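Local coordinates for agmatinase (Deinococcus radiodurans, PDB 1WOH), which probably hydrolyses agmatine to putrescine and urea, using two manganese ions per subunit, as a member of the arginase (ureohydrolase) family, at residues D120-Y125 with W157-F163; V139-H145 with Y225-D231. All blocks are in the same frame, centred on the assembly; numbering follows the deposited sequence.

Contact 1: residues D120-Y125 with W157-F163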
ATOM      1  N   ASP A 120       3.773 -22.490   1.354  1.00  9.12           N
ATOM      2  CA  ASP A 120       5.158 -22.387   0.914  1.00 10.69           C
ATOM      3  C   ASP A 120       5.509 -23.711   0.254  1.00  9.67           C
ATOM      4  O   ASP A 120       4.750 -24.669   0.348  1.00 12.62           O
ATOM      5  CB  ASP A 120       6.118 -22.048   2.074  1.00 10.30           C
ATOM      6  CG  ASP A 120       6.224 -23.150   3.115  1.00 14.52           C
ATOM      7  OD1 ASP A 120       6.480 -24.320   2.745  1.00 12.27           O
ATOM      8  OD2 ASP A 120       6.071 -22.829   4.316  1.00 12.98           O
ATOM      9  N   HIS A 121       6.648 -23.774  -0.419  1.00  8.91           N
ATOM     10  CA  HIS A 121       6.994 -24.999  -1.131  1.00 11.07           C
ATOM     11  C   HIS A 121       7.155 -26.268  -0.300  1.00 10.95           C
ATOM     12  O   HIS A 121       7.075 -27.382  -0.833  1.00 10.64           O
ATOM     13  CB  HIS A 121       8.242 -24.781  -1.988  1.00 11.64           C
ATOM     14  CG  HIS A 121       8.213 -25.547  -3.273  1.00 11.29           C
ATOM     15  ND1 HIS A 121       8.922 -25.163  -4.391  1.00 13.43           N
ATOM     16  CD2 HIS A 121       7.514 -26.651  -3.631  1.00 11.06           C
ATOM     17  CE1 HIS A 121       8.654 -25.994  -5.385  1.00 10.41           C
ATOM     18  NE2 HIS A 121       7.801 -26.905  -4.951  1.00 14.10           N
ATOM     19  N   SER A 122       7.361 -26.123   1.003  1.00 10.85           N
ATOM     20  CA  SER A 122       7.528 -27.304   1.834  1.00 10.04           C
ATOM     21  C   SER A 122       6.300 -28.212   1.779  1.00 10.42           C
ATOM     22  O   SER A 122       6.399 -29.403   2.070  1.00 11.10           O
ATOM     23  CB  SER A 122       7.808 -26.913   3.288  1.00  8.73           C
ATOM     24  OG  SER A 122       6.603 -26.683   4.002  1.00  8.37           O
ATOM     25  N   VAL A 123       5.146 -27.665   1.399  1.00  9.94           N
ATOM     26  CA  VAL A 123       3.937 -28.482   1.340  1.00 10.77           C
ATOM     27  C   VAL A 123       3.995 -29.569   0.259  1.00 10.93           C
ATOM     28  O   VAL A 123       3.246 -30.550   0.325  1.00 13.20           O
ATOM     29  CB  VAL A 123       2.666 -27.617   1.123  1.00 11.96           C
ATOM     30  CG1 VAL A 123       2.554 -26.570   2.229  1.00 13.86           C
ATOM     31  CG2 VAL A 123       2.698 -26.966  -0.251  1.00 12.70           C
ATOM     32  N   SER A 124       4.874 -29.406  -0.728  1.00 11.28           N
ATOM     33  CA  SER A 124       4.995 -30.394  -1.803  1.00 11.73           C
ATOM     34  C   SER A 124       5.410 -31.761  -1.265  1.00 11.06           C
ATOM     35  O   SER A 124       5.059 -32.788  -1.840  1.00 11.64           O
ATOM     36  CB  SER A 124       6.013 -29.946  -2.852  1.00 12.95           C
ATOM     37  OG  SER A 124       5.600 -28.755  -3.495  1.00 14.13           O
ATOM     38  N   TYR A 125       6.154 -31.775  -0.164  1.00 10.09           N
ATOM     39  CA  TYR A 125       6.586 -33.043   0.415  1.00 12.05           C
ATOM     40  C   TYR A 125       5.395 -33.875   0.901  1.00 11.92           C
ATOM     41  O   TYR A 125       5.174 -34.981   0.406  1.00 11.87           O
ATOM     42  CB  TYR A 125       7.598 -32.800   1.545  1.00 13.35           C
ATOM     43  CG  TYR A 125       7.806 -33.991   2.462  1.00 13.13           C
ATOM     44  CD1 TYR A 125       7.960 -35.278   1.945  1.00 16.87           C
ATOM     45  CD2 TYR A 125       7.843 -33.827   3.849  1.00 17.14           C
ATOM     46  CE1 TYR A 125       8.142 -36.381   2.788  1.00 15.91           C
ATOM     47  CE2 TYR A 125       8.027 -34.924   4.705  1.00 14.94           C
ATOM     48  CZ  TYR A 125       8.173 -36.194   4.166  1.00 18.79           C
ATOM     49  OH  TYR A 125       8.332 -37.283   4.998  1.00 18.09           O
ATOM     50  N   TRP A 157      12.659 -29.728   7.350  1.00 13.46           N
ATOM     51  CA  TRP A 157      11.379 -29.391   6.728  1.00 14.21           C
ATOM     52  C   TRP A 157      11.210 -27.996   6.130  1.00 12.75           C
ATOM     53  O   TRP A 157      10.072 -27.551   5.977  1.00 12.97           O
ATOM     54  CB  TRP A 157      10.237 -29.582   7.733  1.00 19.36           C
ATOM     55  CG  TRP A 157      10.405 -30.720   8.680  1.00 27.47           C
ATOM     56  CD1 TRP A 157      10.509 -30.645  10.040  1.00 28.96           C
ATOM     57  CD2 TRP A 157      10.475 -32.106   8.349  1.00 30.41           C
ATOM     58  NE1 TRP A 157      10.638 -31.900  10.576  1.00 33.36           N
ATOM     59  CE2 TRP A 157      10.620 -32.818   9.560  1.00 32.63           C
ATOM     60  CE3 TRP A 157      10.431 -32.819   7.146  1.00 32.64           C
ATOM     61  CZ2 TRP A 157      10.721 -34.206   9.603  1.00 35.23           C
ATOM     62  CZ3 TRP A 157      10.531 -34.202   7.189  1.00 35.86           C
ATOM     63  CH2 TRP A 157      10.675 -34.882   8.411  1.00 37.19           C
ATOM     64  N   SER A 158      12.297 -27.301   5.808  1.00 11.86           N
ATOM     65  CA  SER A 158      12.166 -25.959   5.235  1.00 11.43           C
ATOM     66  C   SER A 158      11.650 -26.053   3.807  1.00 13.64           C
ATOM     67  O   SER A 158      11.538 -27.149   3.253  1.00 12.61           O
ATOM     68  CB  SER A 158      13.511 -25.224   5.226  1.00 12.15           C
ATOM     69  OG  SER A 158      14.374 -25.741   4.225  1.00 11.92           O
ATOM     70  N   ASN A 159      11.402 -25.112   3.265  1.00 10.03           N
ATOM     71  CA  ASN A 159      10.942 -25.132   1.885  1.00 10.98           C
ATOM     72  C   ASN A 159      12.091 -25.380   0.907  1.00 11.00           C
ATOM     73  O   ASN A 159      11.894 -25.375  -0.309  1.00 10.82           O
ATOM     74  CB  ASN A 159      10.191 -23.835   1.532  1.00 11.76           C
ATOM     75  CG  ASN A 159      11.045 -22.583   1.673  1.00 14.44           C
ATOM     76  OD1 ASN A 159      12.046 -22.592   2.392  1.00 17.73           O
ATOM     77  ND2 ASN A 159      10.668 -21.514   0.986  1.00 11.18           N
ATOM     78  N   SER A 160      13.175 -25.379   1.327  1.00 11.46           N
ATOM     79  CA  SER A 160      14.310 -25.656   0.447  1.00 11.77           C
ATOM     80  C   SER A 160      14.568 -27.168   0.349  1.00 10.88           C
ATOM     81  O   SER A 160      15.447 -27.603  -0.401  1.00 10.72           O
ATOM     82  CB  SER A 160      15.578 -24.971   0.974  1.00 12.03           C
ATOM     83  OG  SER A 160      15.429 -23.565   1.006  1.00 12.98           O
ATOM     84  N   SER A 161      13.789 -27.960   1.085  1.00 11.21           N
ATOM     85  CA  SER A 161      13.968 -29.417   1.116  1.00 11.72           C
ATOM     86  C   SER A 161      12.798 -30.324   0.700  1.00 11.03           C
ATOM     87  O   SER A 161      12.923 -31.546   0.788  1.00 12.76           O
ATOM     88  CB  SER A 161      14.363 -29.855   2.532  1.00 11.09           C
ATOM     89  OG  SER A 161      15.498 -29.163   3.014  1.00 13.31           O
ATOM     90  N   PRO A 162      11.675 -29.767   0.217  1.00 11.60           N
ATOM     91  CA  PRO A 162      10.583 -30.682  -0.137  1.00 12.10           C
ATOM     92  C   PRO A 162      10.846 -31.867  -1.059  1.00 13.33           C
ATOM     93  O   PRO A 162      10.361 -32.972  -0.798  1.00 11.51           O
ATOM     94  CB  PRO A 162       9.507 -29.743  -0.677  1.00 13.78           C
ATOM     95  CG  PRO A 162      10.297 -28.648  -1.292  1.00 12.16           C
ATOM     96  CD  PRO A 162      11.380 -28.403  -0.257  1.00  9.69           C
ATOM     97  N   PHE A 163      11.597 -31.659  -2.135  1.00 11.98           N
ATOM     98  CA  PHE A 163      11.850 -32.762  -3.051  1.00 13.26           C
ATOM     99  C   PHE A 163      12.870 -33.763  -2.538  1.00 12.61           C
ATOM    100  O   PHE A 163      12.887 -34.915  -2.967  1.00 13.95           O
ATOM    101  CB  PHE A 163      12.236 -32.217  -4.426  1.00 11.55           C
ATOM    102  CG  PHE A 163      11.133 -31.439  -5.073  1.00 14.10           C
ATOM    103  CD1 PHE A 163      11.226 -30.059  -5.219  1.00 14.55           C
ATOM    104  CD2 PHE A 163       9.964 -32.080  -5.470  1.00 12.72           C
ATOM    105  CE1 PHE A 163      10.158 -29.322  -5.752  1.00 13.63           C
ATOM    106  CE2 PHE A 163       8.892 -31.357  -6.004  1.00 13.41           C
ATOM    107  CZ  PHE A 163       8.992 -29.976  -6.144  1.00 12.96           C
TER
HETATM  108  O   HOH W   1       7.499 -28.066   6.404  1.00 15.66           O
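In the parallel alpha/beta fold of the arginase family, metal ligands sit at or just beyond the C-terminal ends of the strands, and here two loops pack where each turns into a helix: 120-125 leads into helix 124-128, and segment 157-163 leads into helix 162-169. An Asx turn opens the first: Asp120 OD1 accepts from the backbone N and the OG of Ser122, both at 2.7 Å. Along the second, the six-membered ring of Trp157 lies rim to rim with that of Tyr125, the planes nearly parallel (4°) and neither ring over the face of the other, CE2 of Tyr125 being 3.6 Å from CZ3 of Trp157; Leu91 of a second subunit packs against Trp157. A water donates to Trp157 O (2.7 Å) and to Ser122 OG (2.9 Å), bridging the segments. A type I turn from Ser158 to Ser161 follows, with Ser158 OG closing an ST turn on Ser160 N. Asn159 brings its CB within 3.7 Å of Ser122 N, while its amide bonds Arg152 and Glu274; Glu274 also accepts from His121 N. Pro162 packs against His121, Ser122, Ser124 and Tyr125, its CB 3.4 Å from His121 O. Phe163 closes the row beside the imidazole of His121, a manganese ligand in the metal-bound enzyme: the ring planes stand at 84°, and NE2 of His121, hydrogen-bonded to Ser227 OG, lies 3.5 Å from CE1 of Phe163.

Contact 2: residues V139-H145 with Y225-D231; sequences VVQLDAH and YFSVDVD
In the parallel alpha/beta fold of the arginase family, manganese ligands gather at the C-terminal ends of the strands, and this pair carries four. Strands 139-142 and 225-229 run parallel, axes 4.8 Å apart at 14°, with Val139 beside Tyr225, Val140 beside Phe226, Gln141 beside Ser227 and Leu142 beside Val228. Backbone angles stay extended, phi near -110° and psi near 120°. Val139 shares a sheet face with Tyr225, Gln141 and Ser227; its CA is 3.3 Å from Tyr225 O. Val140 N donates to Tyr225 O (2.9 Å). Ser227 N donates to Val140 O (3.0 Å), and on the other face Val140 CB meets Phe226 CD2 at 3.7 Å. From extended Gln141 (chi1 and chi2 t), NE2 donates to Asp143 OD2 (3.0 Å), while OE1 accepts from Thr178 OG1. Leu142 N bonds Ser227 O (2.9 Å), and Leu142 O takes Asp229 N (3.0 Å). Beyond the strand, Asp143 (chi1 t) brings OD1 3.0 Å from OD2 of Asp229 (t) and 3.1 Å from OD1 of Asp231 (p, in a 3-10 turn at 230-231), carboxylates that bind two manganese ions in the metal-bound enzyme; none occupies this chain. Asx turns shape both loops: His145 N to Asp143 OD1, Asp231 N to Asp229 OD1, each 2.9 Å. Ala144 N donates to Asp231 OD1 (3.1 Å), and His145 ND1 lies 3.2 Å from Asp231 OD2. The pair runs between strands 173-181 and 266-273, with helix 251-264 over Leu142 and Phe226, and Phe163 of helix 162-169 over Val139, Gln141 and Ser227.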
ATOM      1  N   VAL A 139       8.305 -35.857 -11.602  1.00 12.77           N
ATOM      2  CA  VAL A 139       7.850 -34.526 -11.222  1.00 14.01           C
ATOM      3  C   VAL A 139       8.436 -33.517 -12.187  1.00 13.08           C
ATOM      4  O   VAL A 139       9.631 -33.558 -12.492  1.00 12.39           O
ATOM      5  CB  VAL A 139       8.299 -34.115  -9.793  1.00 13.35           C
ATOM      6  CG1 VAL A 139       7.987 -32.618  -9.556  1.00 13.34           C
ATOM      7  CG2 VAL A 139       7.579 -34.954  -8.760  1.00 15.90           C
ATOM      8  N   VAL A 140       7.576 -32.641 -12.705  1.00 11.46           N
ATOM      9  CA  VAL A 140       8.012 -31.567 -13.590  1.00 11.57           C
ATOM     10  C   VAL A 140       7.856 -30.349 -12.689  1.00 10.48           C
ATOM     11  O   VAL A 140       6.751 -29.983 -12.302  1.00 10.93           O
ATOM     12  CB  VAL A 140       7.116 -31.432 -14.842  1.00 11.81           C
ATOM     13  CG1 VAL A 140       7.449 -30.135 -15.573  1.00 13.81           C
ATOM     14  CG2 VAL A 140       7.360 -32.616 -15.779  1.00 11.98           C
ATOM     15  N   GLN A 141       8.987 -29.748 -12.353  1.00 11.44           N
ATOM     16  CA  GLN A 141       9.037 -28.620 -11.434  1.00 11.18           C
ATOM     17  C   GLN A 141       9.452 -27.291 -12.063  1.00 11.34           C
ATOM     18  O   GLN A 141      10.539 -27.189 -12.638  1.00 12.46           O
ATOM     19  CB  GLN A 141      10.012 -29.006 -10.303  1.00 12.62           C
ATOM     20  CG  GLN A 141      10.529 -27.882  -9.432  1.00 14.69           C
ATOM     21  CD  GLN A 141      11.717 -28.311  -8.569  1.00 13.23           C
ATOM     22  OE1 GLN A 141      12.261 -29.410  -8.734  1.00 15.25           O
ATOM     23  NE2 GLN A 141      12.135 -27.436  -7.658  1.00 14.55           N
ATOM     24  N   LEU A 142       8.583 -26.282 -11.969  1.00 10.24           N
ATOM     25  CA  LEU A 142       8.908 -24.944 -12.476  1.00 10.92           C
ATOM     26  C   LEU A 142       9.373 -24.237 -11.210  1.00 11.23           C
ATOM     27  O   LEU A 142       8.649 -24.209 -10.218  1.00 11.49           O
ATOM     28  CB  LEU A 142       7.677 -24.243 -13.050  1.00 11.88           C
ATOM     29  CG  LEU A 142       7.062 -24.829 -14.326  1.00 12.15           C
ATOM     30  CD1 LEU A 142       6.013 -23.871 -14.844  1.00 11.24           C
ATOM     31  CD2 LEU A 142       8.127 -25.035 -15.385  1.00 14.06           C
ATOM     32  N   ASP A 143      10.559 -23.650 -11.237  1.00 11.62           N
ATOM     33  CA  ASP A 143      11.083 -23.067 -10.005  1.00 11.61           C
ATOM     34  C   ASP A 143      12.372 -22.308 -10.271  1.00 11.09           C
ATOM     35  O   ASP A 143      13.145 -22.676 -11.160  1.00 13.93           O
ATOM     36  CB  ASP A 143      11.393 -24.236  -9.053  1.00 13.66           C
ATOM     37  CG  ASP A 143      11.332 -23.863  -7.590  1.00 15.52           C
ATOM     38  OD1 ASP A 143      11.631 -22.704  -7.240  1.00 15.33           O
ATOM     39  OD2 ASP A 143      11.001 -24.762  -6.782  1.00 16.42           O
ATOM     40  N   ALA A 144      12.614 -21.254  -9.500  1.00 10.24           N
ATOM     41  CA  ALA A 144      13.854 -20.508  -9.626  1.00  9.03           C
ATOM     42  C   ALA A 144      14.892 -21.242  -8.777  1.00 10.32           C
ATOM     43  O   ALA A 144      16.091 -21.095  -8.980  1.00 10.50           O
ATOM     44  CB  ALA A 144      13.676 -19.088  -9.097  1.00  7.44           C
ATOM     45  N   HIS A 145      14.416 -22.031  -7.817  1.00 12.21           N
ATOM     46  CA  HIS A 145      15.314 -22.750  -6.917  1.00 13.75           C
ATOM     47  C   HIS A 145      15.177 -24.269  -7.028  1.00 13.93           C
ATOM     48  O   HIS A 145      14.112 -24.783  -7.360  1.00 13.70           O
ATOM     49  CB  HIS A 145      15.052 -22.290  -5.471  1.00 16.05           C
ATOM     50  CG  HIS A 145      15.020 -20.798  -5.313  1.00 16.13           C
ATOM     51  ND1 HIS A 145      13.854 -20.097  -5.088  1.00 20.50           N
ATOM     52  CD2 HIS A 145      16.006 -19.873  -5.379  1.00 18.44           C
ATOM     53  CE1 HIS A 145      14.124 -18.804  -5.022  1.00 20.35           C
ATOM     54  NE2 HIS A 145      15.424 -18.642  -5.196  1.00 20.43           N
ATOM     55  N   TYR A 225       3.602 -35.370 -12.085  1.00 12.28           N
ATOM     56  CA  TYR A 225       3.038 -34.491 -11.071  1.00 13.00           C
ATOM     57  C   TYR A 225       3.685 -33.148 -11.396  1.00 11.21           C
ATOM     58  O   TYR A 225       4.906 -33.073 -11.562  1.00 11.79           O
ATOM     59  CB  TYR A 225       3.475 -34.944  -9.677  1.00 12.87           C
ATOM     60  CG  TYR A 225       3.048 -34.034  -8.547  1.00 13.36           C
ATOM     61  CD1 TYR A 225       1.922 -34.326  -7.773  1.00 13.78           C
ATOM     62  CD2 TYR A 225       3.800 -32.905  -8.219  1.00 13.96           C
ATOM     63  CE1 TYR A 225       1.560 -33.521  -6.691  1.00 14.97           C
ATOM     64  CE2 TYR A 225       3.447 -32.091  -7.144  1.00 12.31           C
ATOM     65  CZ  TYR A 225       2.333 -32.406  -6.385  1.00 11.83           C
ATOM     66  OH  TYR A 225       2.003 -31.617  -5.307  1.00 13.52           O
ATOM     67  N   PHE A 226       2.869 -32.106 -11.522  1.00 11.07           N
ATOM     68  CA  PHE A 226       3.364 -30.759 -11.822  1.00 12.76           C
ATOM     69  C   PHE A 226       3.501 -29.969 -10.529  1.00 11.10           C
ATOM     70  O   PHE A 226       2.552 -29.892  -9.752  1.00 11.40           O
ATOM     71  CB  PHE A 226       2.367 -29.992 -12.703  1.00 15.47           C
ATOM     72  CG  PHE A 226       2.339 -30.419 -14.144  1.00 14.60           C
ATOM     73  CD1 PHE A 226       1.122 -30.602 -14.793  1.00 18.29           C
ATOM     74  CD2 PHE A 226       3.511 -30.575 -14.868  1.00 17.55           C
ATOM     75  CE1 PHE A 226       1.070 -30.930 -16.147  1.00 19.02           C
ATOM     76  CE2 PHE A 226       3.476 -30.903 -16.224  1.00 19.52           C
ATOM     77  CZ  PHE A 226       2.251 -31.081 -16.865  1.00 18.53           C
ATOM     78  N   SER A 227       4.675 -29.393 -10.289  1.00 11.22           N
ATOM     79  CA  SER A 227       4.853 -28.545  -9.117  1.00 10.98           C
ATOM     80  C   SER A 227       5.239 -27.183  -9.663  1.00  9.30           C
ATOM     81  O   SER A 227       6.298 -27.031 -10.268  1.00  9.26           O
ATOM     82  CB  SER A 227       5.960 -29.049  -8.190  1.00 11.57           C
ATOM     83  OG  SER A 227       6.102 -28.148  -7.100  1.00 10.54           O
ATOM     84  N   VAL A 228       4.371 -26.198  -9.469  1.00  7.85           N
ATOM     85  CA  VAL A 228       4.647 -24.861  -9.964  1.00  8.02           C
ATOM     86  C   VAL A 228       4.918 -23.884  -8.831  1.00  7.29           C
ATOM     87  O   VAL A 228       4.016 -23.539  -8.070  1.00 10.34           O
ATOM     88  CB  VAL A 228       3.469 -24.309 -10.799  1.00  8.81           C
ATOM     89  CG1 VAL A 228       3.804 -22.893 -11.296  1.00 10.23           C
ATOM     90  CG2 VAL A 228       3.190 -25.238 -11.980  1.00  9.86           C
ATOM     91  N   ASP A 229       6.173 -23.475  -8.704  1.00  7.13           N
ATOM     92  CA  ASP A 229       6.559 -22.482  -7.707  1.00  7.53           C
ATOM     93  C   ASP A 229       6.461 -21.175  -8.503  1.00  7.57           C
ATOM     94  O   ASP A 229       7.134 -21.021  -9.525  1.00  9.53           O
ATOM     95  CB  ASP A 229       7.999 -22.715  -7.253  1.00  9.48           C
ATOM     96  CG  ASP A 229       8.461 -21.704  -6.217  1.00 10.98           C
ATOM     97  OD1 ASP A 229       7.957 -20.564  -6.216  1.00 11.78           O
ATOM     98  OD2 ASP A 229       9.349 -22.047  -5.412  1.00 14.64           O
ATOM     99  N   VAL A 230       5.625 -20.244  -8.064  1.00  9.98           N
ATOM    100  CA  VAL A 230       5.472 -19.003  -8.812  1.00  8.89           C
ATOM    101  C   VAL A 230       6.759 -18.200  -8.984  1.00 10.46           C
ATOM    102  O   VAL A 230       6.844 -17.388  -9.908  1.00  8.57           O
ATOM    103  CB  VAL A 230       4.361 -18.088  -8.200  1.00  8.74           C
ATOM    104  CG1 VAL A 230       3.081 -18.886  -8.005  1.00 10.61           C
ATOM    105  CG2 VAL A 230       4.816 -17.489  -6.879  1.00  9.82           C
ATOM    106  N   ASP A 231       7.774 -18.424  -8.144  1.00  8.92           N
ATOM    107  CA  ASP A 231       8.992 -17.637  -8.323  1.00  9.46           C
ATOM    108  C   ASP A 231       9.780 -18.101  -9.542  1.00  8.20           C
ATOM    109  O   ASP A 231      10.806 -17.509  -9.903  1.00  8.33           O
ATOM    110  CB  ASP A 231       9.870 -17.587  -7.043  1.00 10.06           C
ATOM    111  CG  ASP A 231      10.528 -18.911  -6.690  1.00 14.13           C
ATOM    112  OD1 ASP A 231      10.710 -19.768  -7.573  1.00 12.58           O
ATOM    113  OD2 ASP A 231      10.890 -19.071  -5.501  1.00 15.64           O
TER

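How the contacts relate
The two contacts, centred 11 Å apart, alternate along the chain: helix 124-128 precedes strand 137-142, which precedes helix 162-169, and strand 223-229 follows later. They converge on the manganese site, where contact 1 supplies His121 and contact 2 supplies Asp143, His145, Asp229 and Asp231; Asp147 completes the set. Without metal in this chain, His121 CE1 lies 3.0 Å from Asp143 OD2, and its ND1 makes a weak hydrogen bond of 3.3 Å to Asp229 OD2. At its other ring nitrogen, NE2, a probable hydrogen bond of 3.0 Å reaches Ser227 OG. Phe163 of contact 1 also packs onto the sheet, CE1 3.3 Å from Gln141 NE2. The example illustrates how segments distant in sequence, brought together at the ends of parallel strands, assemble one metal centre.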